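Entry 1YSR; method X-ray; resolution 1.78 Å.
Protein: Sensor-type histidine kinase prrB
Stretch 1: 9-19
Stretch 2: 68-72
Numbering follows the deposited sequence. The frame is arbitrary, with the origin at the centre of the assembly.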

# COMPACT_ATOMS: atom_id res chain seq x y z
N ASP A 9 4.67 3.72 -0.58
CA ASP A 9 5.16 4.26 -1.85
C ASP A 9 3.95 4.76 -2.62
O ASP A 9 3.22 3.95 -3.17
CB ASP A 9 5.87 3.16 -2.65
CG ASP A 9 6.39 3.65 -4.01
OD1 ASP A 9 5.89 4.67 -4.56
OD2 ASP A 9 7.26 2.95 -4.57
N ILE A 10 3.72 6.06 -2.56
CA ILE A 10 2.52 6.68 -3.14
C ILE A 10 2.47 6.45 -4.64
O ILE A 10 1.39 6.25 -5.29
CB ILE A 10 2.53 8.25 -2.87
CG1 ILE A 10 2.33 8.53 -1.38
CG2 ILE A 10 1.46 8.95 -3.71
CD1 ILE A 10 1.05 7.82 -0.78
N THR A 11 3.67 6.51 -5.22
CA THR A 11 3.81 6.35 -6.65
C THR A 11 3.38 4.96 -7.12
O THR A 11 2.59 4.83 -8.08
CB THR A 11 5.26 6.75 -7.06
OG1 THR A 11 5.54 8.06 -6.54
CG2 THR A 11 5.36 6.76 -8.56
N ASP A 12 3.84 3.91 -6.43
CA ASP A 12 3.44 2.55 -6.75
C ASP A 12 1.95 2.36 -6.48
O ASP A 12 1.27 1.66 -7.23
CB ASP A 12 4.27 1.57 -5.88
CG ASP A 12 3.98 0.10 -6.19
OD1 ASP A 12 4.19 -0.33 -7.34
OD2 ASP A 12 3.52 -0.62 -5.30
N LEU A 13 1.45 2.95 -5.38
CA LEU A 13 0.02 2.89 -5.06
C LEU A 13 -0.80 3.40 -6.26
O LEU A 13 -1.79 2.79 -6.66
CB LEU A 13 -0.25 3.75 -3.79
CG LEU A 13 -1.69 3.62 -3.20
CD1 LEU A 13 -1.64 3.92 -1.70
CD2 LEU A 13 -2.58 4.68 -3.84
N LEU A 14 -0.43 4.55 -6.77
CA LEU A 14 -1.13 5.12 -7.96
C LEU A 14 -1.05 4.18 -9.18
O LEU A 14 -2.02 4.02 -9.92
CB LEU A 14 -0.59 6.52 -8.29
CG LEU A 14 -0.85 7.62 -7.22
CD1 LEU A 14 -0.21 8.98 -7.61
CD2 LEU A 14 -2.34 7.81 -7.00
N ASP A 15 0.14 3.63 -9.40
CA ASP A 15 0.38 2.73 -10.56
C ASP A 15 -0.57 1.55 -10.43
O ASP A 15 -1.24 1.21 -11.38
CB ASP A 15 1.84 2.29 -10.62
CG ASP A 15 2.26 1.80 -12.03
OD1 ASP A 15 1.53 2.00 -13.03
OD2 ASP A 15 3.36 1.22 -12.09
N ARG A 16 -0.66 0.93 -9.25
CA ARG A 16 -1.58 -0.19 -9.05
C ARG A 16 -3.01 0.24 -9.15
O ARG A 16 -3.82 -0.49 -9.67
CB ARG A 16 -1.41 -0.94 -7.71
CG ARG A 16 -0.01 -1.48 -7.41
CD ARG A 16 0.02 -2.22 -6.02
NE ARG A 16 -0.53 -1.46 -4.88
CZ ARG A 16 0.18 -0.72 -4.01
NH1 ARG A 16 1.49 -0.58 -4.11
NH2 ARG A 16 -0.44 -0.10 -3.01
N ALA A 17 -3.34 1.41 -8.58
CA ALA A 17 -4.70 1.86 -8.64
C ALA A 17 -5.14 1.99 -10.10
O ALA A 17 -6.29 1.68 -10.44
CB ALA A 17 -4.83 3.22 -7.93
N ALA A 18 -4.26 2.52 -10.92
CA ALA A 18 -4.65 2.81 -12.32
C ALA A 18 -4.83 1.46 -13.03
O ALA A 18 -5.77 1.25 -13.77
CB ALA A 18 -3.61 3.63 -12.99
N HIS A 19 -3.92 0.52 -12.76
CA HIS A 19 -3.98 -0.81 -13.41
C HIS A 19 -5.26 -1.53 -13.03
O HIS A 19 -5.94 -2.10 -13.90
CB HIS A 19 -2.74 -1.64 -13.06
CG HIS A 19 -1.51 -1.21 -13.82
ND1 HIS A 19 -1.36 -1.43 -15.18
CD2 HIS A 19 -0.38 -0.58 -13.42
CE1 HIS A 19 -0.20 -0.95 -15.57
NE2 HIS A 19 0.42 -0.44 -14.52
N GLN A 68 -5.86 10.61 -15.38
CA GLN A 68 -4.43 10.52 -15.18
C GLN A 68 -4.17 10.77 -13.73
O GLN A 68 -4.67 11.79 -13.17
CB GLN A 68 -3.71 11.64 -15.96
CG GLN A 68 -3.79 11.39 -17.48
CD GLN A 68 -3.16 12.52 -18.29
OE1 GLN A 68 -2.85 13.61 -17.77
NE2 GLN A 68 -2.95 12.26 -19.56
N LEU A 69 -3.39 9.86 -13.15
CA LEU A 69 -2.93 9.99 -11.76
C LEU A 69 -1.50 10.55 -11.81
O LEU A 69 -0.69 10.19 -12.69
CB LEU A 69 -2.89 8.61 -11.12
CG LEU A 69 -4.19 7.83 -11.25
CD1 LEU A 69 -4.14 6.37 -10.60
CD2 LEU A 69 -5.45 8.67 -10.76
N SER A 70 -1.16 11.36 -10.83
CA SER A 70 0.23 11.84 -10.72
C SER A 70 0.63 12.09 -9.29
O SER A 70 -0.21 12.33 -8.45
CB SER A 70 0.44 13.11 -11.51
OG SER A 70 -0.46 14.15 -11.16
N ALA A 71 1.95 12.12 -9.06
CA ALA A 71 2.51 12.52 -7.77
C ALA A 71 3.73 13.36 -8.04
O ALA A 71 4.62 12.98 -8.85
CB ALA A 71 2.90 11.27 -6.96
N VAL A 72 3.76 14.51 -7.36
CA VAL A 72 4.84 15.49 -7.45
C VAL A 72 5.39 15.64 -6.03
O VAL A 72 4.64 15.99 -5.11
CB VAL A 72 4.26 16.83 -7.96
CG1 VAL A 72 5.26 17.98 -7.79
CG2 VAL A 72 3.83 16.71 -9.42

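The helix 10-19 packs against the strand 68-72 with their N-to-C directions at 177°, essentially antiparallel, and their axes 8.5 Å apart at closest approach. No hydrogen bond crosses between them; the 252 Å² buried, both sides summed, rests on van der Waals packing, chiefly of Leu69, Leu14 and Ala71.

Leu69 has the largest covered area, 78 Å². Its CA-to-CB bond points toward the helix, and chi angles of -52° and 179° (m, t) carry CD1 to the helix surface. There Leu69 CD1 lies 3.7 Å from Ala18 CB and 4.2 Å from Ala17 CB, and only 3.2 Å from Leu14 O. That last approach is tight packing against a backbone oxygen already engaged within the helix, where Ala18 N donates to Leu14 O at 2.9 Å. Ala17 and Ala18, both with CA-to-CB directed toward the strand, present only a methyl each to Leu69 CD1, which suits so close a seat on the helix.

Leu14, with 66 Å² covered, is the helix's main contribution. The CA atoms of Leu14 and Leu69 are 6.4 Å apart and their CB atoms 4.2 Å apart, so the two side chains meet from their bases. In its m, t rotamer (-65°, 178°), Leu14 reaches across to the strand: its CD1 lies 3.5 Å from Ser70 O and 3.9 Å from Ala71 CB.

Ala71 has 46 Å² covered, counting the whole residue. Ala71 CB lies 4.2 Å from Ile10 CG2 and 4.2 Å from Thr11 OG1. Its small size is compatible with the 6.4 Å separation between Thr11 CA and Ala71 CA. The hydroxyl of Thr11 is hydrogen-bonded elsewhere in the structure, which makes its burial beside a methyl acceptable. Strand alternation completes the pattern: Leu69 and Ala71 point toward the helix, whereas Gln68 and Ser70, both partly exposed, point away.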